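PDB 2EJ5: enoyl-CoA hydratase subunit II from Geobacillus kaustophilus, which probably catalyses the hydration of enoyl-CoA thioesters, as in other crotonase-type enzymes, perhaps in phenylacetic acid breakdown. Local coordinates for residues A[15-20]-A[52-57]; A[25-30]-A[59-64]. All coordinates share one frame; numbering follows the deposited sequence.

Interaction 1 pairs two parallel strands through residues 15-20 and 52-57. Interaction 2 joins the loop leading into helix 29-44 (25-30) and the loop after strand 50-55 (59-64). The centres of the two contacts are about 10 Å apart. Two hydrogen bonds connect them. Asn25 ND2 lies 2.8 Å from Ala56 O, at the end of the strand pair, and Arg20 NH1 lies 2.7 Å from Ala26 O. Arg20 NH1 also forms a salt bridge with Asp65. Helix 29-44 starts within interaction 2 and leads back toward strand 50-55 of interaction 1. In crotonase relatives the loop matching 59-64 borders the acyl-CoA site, so interaction 2 is probably the one nearer to catalysis.

Interaction 1. Residues A[15-20]-A[52-57]; sequences WLTLNR and VITGAG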
# COMPACT_ATOMS: atom_id res chain seq x y z
N TRP A 15 4.76 -1.86 -30.53
CA TRP A 15 5.63 -0.79 -30.12
C TRP A 15 4.85 0.51 -30.35
O TRP A 15 4.53 0.88 -31.51
CB TRP A 15 6.94 -0.84 -30.91
CG TRP A 15 7.75 -2.08 -30.60
CD1 TRP A 15 7.60 -3.36 -31.14
CD2 TRP A 15 8.80 -2.18 -29.63
NE1 TRP A 15 8.51 -4.22 -30.57
CE2 TRP A 15 9.26 -3.53 -29.65
CE3 TRP A 15 9.40 -1.26 -28.75
CZ2 TRP A 15 10.30 -3.97 -28.82
CZ3 TRP A 15 10.42 -1.69 -27.93
CH2 TRP A 15 10.87 -3.05 -27.97
N LEU A 16 4.46 1.15 -29.26
CA LEU A 16 3.73 2.41 -29.33
C LEU A 16 4.71 3.51 -28.96
O LEU A 16 5.12 3.69 -27.80
CB LEU A 16 2.46 2.34 -28.42
CG LEU A 16 1.33 3.36 -28.67
CD1 LEU A 16 0.06 3.05 -27.88
CD2 LEU A 16 1.79 4.81 -28.45
N THR A 17 5.20 4.22 -29.98
CA THR A 17 6.20 5.22 -29.72
C THR A 17 5.54 6.62 -29.78
O THR A 17 4.96 7.01 -30.80
CB THR A 17 7.36 5.10 -30.72
OG1 THR A 17 8.00 3.83 -30.55
CG2 THR A 17 8.36 6.19 -30.54
N LEU A 18 5.63 7.35 -28.67
CA LEU A 18 5.17 8.73 -28.62
C LEU A 18 6.12 9.59 -29.45
O LEU A 18 7.32 9.55 -29.22
CB LEU A 18 5.17 9.25 -27.18
CG LEU A 18 4.47 8.36 -26.14
CD1 LEU A 18 4.50 9.05 -24.76
CD2 LEU A 18 3.02 7.99 -26.57
N ASN A 19 5.58 10.40 -30.37
CA ASN A 19 6.40 10.91 -31.48
C ASN A 19 6.24 12.43 -31.79
O ASN A 19 5.82 12.81 -32.87
CB ASN A 19 6.14 10.04 -32.71
CG ASN A 19 7.27 10.07 -33.73
OD1 ASN A 19 8.37 10.49 -33.44
ND2 ASN A 19 6.98 9.57 -34.95
N ARG A 20 6.58 13.27 -30.82
CA ARG A 20 6.70 14.72 -31.01
C ARG A 20 8.02 15.08 -30.37
O ARG A 20 8.08 15.84 -29.41
CB ARG A 20 5.52 15.49 -30.38
CG ARG A 20 4.19 15.24 -31.10
CD ARG A 20 3.01 16.04 -30.53
NE ARG A 20 3.09 17.48 -30.81
CZ ARG A 20 3.29 18.41 -29.89
NH1 ARG A 20 3.44 18.07 -28.61
NH2 ARG A 20 3.36 19.71 -30.23
N VAL A 52 4.55 -2.04 -25.82
CA VAL A 52 5.59 -1.19 -25.28
C VAL A 52 5.28 0.24 -25.61
O VAL A 52 5.08 0.58 -26.76
CB VAL A 52 7.01 -1.57 -25.83
CG1 VAL A 52 8.12 -0.61 -25.26
CG2 VAL A 52 7.34 -3.01 -25.51
N ILE A 53 5.28 1.10 -24.60
CA ILE A 53 5.19 2.56 -24.83
C ILE A 53 6.54 3.18 -24.51
O ILE A 53 7.11 2.96 -23.43
CB ILE A 53 4.08 3.18 -23.92
CG1 ILE A 53 2.77 2.44 -24.16
CG2 ILE A 53 4.05 4.71 -24.07
CD1 ILE A 53 1.52 2.96 -23.38
N THR A 54 7.08 3.96 -25.45
CA THR A 54 8.36 4.62 -25.29
C THR A 54 8.31 5.95 -26.02
O THR A 54 7.38 6.20 -26.78
CB THR A 54 9.51 3.73 -25.82
OG1 THR A 54 10.75 4.23 -25.34
CG2 THR A 54 9.55 3.69 -27.33
N GLY A 55 9.26 6.83 -25.73
CA GLY A 55 9.34 8.14 -26.36
C GLY A 55 10.40 8.21 -27.47
O GLY A 55 11.48 7.65 -27.32
N ALA A 56 10.10 8.88 -28.58
CA ALA A 56 11.13 9.16 -29.58
C ALA A 56 12.03 10.27 -29.04
O ALA A 56 11.57 11.17 -28.32
CB ALA A 56 10.50 9.58 -30.89
N GLY A 57 13.31 10.20 -29.38
CA GLY A 57 14.24 11.25 -29.00
C GLY A 57 14.82 11.05 -27.62
O GLY A 57 14.91 9.92 -27.15
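The Trp15 ring and the Val52 side chain lie side by side on one face of the sheet. Val52 CG2 sits over a face of the six-membered ring, 4.2 Å from its centroid, in a CH-pi contact. Val52 CG1 touches Trp15 CZ3 at 3.7 Å. Thr17 comes next on this face. Its CB lies 4.1 Å from Thr54 O. Its OG1 is anti to the carbonyl carbon (chi1 -63°) and meets the methyl CG2 of Thr54 at 3.6 Å. Its own methyl, CG2, reaches across to the backbone N of Ala56 at 3.8 Å. The hydroxyl of Thr54 binds Ala100 O instead, on the next strand. The strands 13-18 and 50-55 are the two parallel arms of a beta-alpha-beta unit, with helix 29-44 as the crossover. Four backbone hydrogen bonds join them. Leu16 N to Val52 O is short, at 2.6 Å, and Ala56 N to Leu18 O closes the row. On the other face Leu18 CG packs 4.2 Å from Ile53 CG2, and Leu16 CB lies near Ile53 CG1. Leu16 and Leu18 pack against helix 29-44, while Trp15 and Val52 meet helix 185-197.

Interaction 2. Residues A[25-30]-A[59-64]; sequences NAFTEQ and AFCAGE
Cys61 SG comes to the Phe27 ring obliquely, 4.0 Å from its centroid and 34° off the normal. The nearest ring atom is CE2, at 3.4 Å from this SG. Gly63 O also comes in obliquely, near Phe27 CD2. Beyond the two segments, Tyr83 meets the Phe27 ring edge-to-face, and the ring packs against helices 75-92 and 108-115. The second flat group is the amide of Asn25. Its ND2 donates to Phe60 O at 3.2 Å, from well above the carbonyl plane (58° out of it). The same nitrogen has its strongest partner in Ala56 O, and OD1 accepts from Arg20 N. The amide is therefore held at both ends, and its rotation is fixed. CG lies anti to the carbonyl carbon (chi1 -48°), which brings the amide up to the loop backbone. An alanine here would probably leave Phe60 O and Ala56 O without this donor and Arg20 N without its acceptor, and loosen the join between the two loops. Segment 59-64 carries the Ala62-Gly63 pair of a loop that in relatives borders the acyl-CoA site. In crotonase relatives the residue after this glycine gives one oxyanion-hole N-H. The N-H of Glu64 probably does so here. Gly63 has a positive phi, a conformation that favours glycine. Its N donates to Cys61 SG at 3.5 Å, and its O accepts from Phe27 N at 2.7 Å. Ala26 CB packs against that same oxygen, at 3.2 Å. Phe27 and Glu64 form a single backbone bridge. A bend in its chain brings Glu64 OE1 back to 3.6 Å from Phe27 O. The same OE1 is hydrogen-bonded to Tyr83 OH and forms a salt bridge with Arg82, both on helix 75-92.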
# COMPACT_ATOMS: atom_id res chain seq x y z
N ASN A 25 7.82 14.90 -26.72
CA ASN A 25 6.64 14.04 -26.82
C ASN A 25 5.45 14.52 -25.95
O ASN A 25 4.64 13.72 -25.47
CB ASN A 25 7.05 12.56 -26.59
CG ASN A 25 8.28 12.16 -27.43
OD1 ASN A 25 8.32 12.44 -28.63
ND2 ASN A 25 9.29 11.57 -26.79
N ALA A 26 5.34 15.83 -25.78
CA ALA A 26 4.26 16.39 -24.99
C ALA A 26 2.92 16.12 -25.66
O ALA A 26 2.82 16.06 -26.91
CB ALA A 26 4.48 17.85 -24.71
N PHE A 27 1.90 15.86 -24.84
CA PHE A 27 0.60 15.49 -25.35
C PHE A 27 -0.13 16.66 -26.01
O PHE A 27 -0.10 17.78 -25.50
CB PHE A 27 -0.30 15.00 -24.22
CG PHE A 27 0.06 13.64 -23.69
CD1 PHE A 27 -0.19 12.51 -24.45
CD2 PHE A 27 0.59 13.50 -22.42
CE1 PHE A 27 0.13 11.23 -23.95
CE2 PHE A 27 0.91 12.23 -21.92
CZ PHE A 27 0.66 11.11 -22.69
N THR A 28 -0.80 16.36 -27.11
CA THR A 28 -1.81 17.27 -27.67
C THR A 28 -3.08 16.47 -27.87
O THR A 28 -3.08 15.24 -27.76
CB THR A 28 -1.39 17.79 -29.02
OG1 THR A 28 -1.28 16.68 -29.91
CG2 THR A 28 -0.05 18.53 -28.93
N GLU A 29 -4.15 17.17 -28.22
CA GLU A 29 -5.44 16.54 -28.50
C GLU A 29 -5.36 15.30 -29.40
O GLU A 29 -5.97 14.26 -29.10
CB GLU A 29 -6.41 17.59 -29.06
CG GLU A 29 -7.79 17.08 -29.43
CD GLU A 29 -8.70 18.18 -29.94
OE1 GLU A 29 -8.20 19.15 -30.60
OE2 GLU A 29 -9.93 18.07 -29.69
N GLN A 30 -4.61 15.37 -30.50
CA GLN A 30 -4.52 14.21 -31.38
C GLN A 30 -3.56 13.10 -30.90
O GLN A 30 -3.80 11.95 -31.21
CB GLN A 30 -4.31 14.57 -32.87
CG GLN A 30 -2.89 14.85 -33.32
CD GLN A 30 -2.80 15.07 -34.83
OE1 GLN A 30 -2.90 14.12 -35.64
NE2 GLN A 30 -2.62 16.33 -35.22
N ALA A 59 13.62 12.32 -24.62
CA ALA A 59 12.69 12.23 -23.49
C ALA A 59 11.67 11.11 -23.67
O ALA A 59 11.43 10.68 -24.80
CB ALA A 59 11.99 13.57 -23.26
N PHE A 60 11.06 10.65 -22.55
CA PHE A 60 9.90 9.75 -22.64
C PHE A 60 8.65 10.60 -23.02
O PHE A 60 8.05 10.42 -24.09
CB PHE A 60 9.74 8.95 -21.32
CG PHE A 60 8.47 8.12 -21.23
CD1 PHE A 60 8.38 6.87 -21.86
CD2 PHE A 60 7.37 8.58 -20.49
CE1 PHE A 60 7.22 6.09 -21.78
CE2 PHE A 60 6.21 7.82 -20.39
CZ PHE A 60 6.13 6.54 -21.03
N CYS A 61 8.29 11.54 -22.14
CA CYS A 61 7.09 12.40 -22.31
C CYS A 61 7.09 13.52 -21.28
O CYS A 61 7.05 13.25 -20.05
CB CYS A 61 5.81 11.57 -22.22
SG CYS A 61 4.25 12.53 -22.44
N ALA A 62 7.15 14.77 -21.74
CA ALA A 62 7.18 15.90 -20.83
C ALA A 62 5.78 16.31 -20.31
O ALA A 62 5.66 17.31 -19.60
CB ALA A 62 7.91 17.09 -21.46
N GLY A 63 4.75 15.56 -20.68
CA GLY A 63 3.36 15.80 -20.26
C GLY A 63 2.58 16.75 -21.17
O GLY A 63 2.67 16.65 -22.38
N GLU A 64 1.81 17.65 -20.60
CA GLU A 64 1.01 18.56 -21.43
C GLU A 64 1.91 19.60 -22.12
O GLU A 64 2.79 20.21 -21.50
CB GLU A 64 -0.09 19.25 -20.62
CG GLU A 64 -0.94 20.27 -21.38
CD GLU A 64 -1.89 19.66 -22.41
OE1 GLU A 64 -2.02 18.44 -22.50
OE2 GLU A 64 -2.52 20.42 -23.16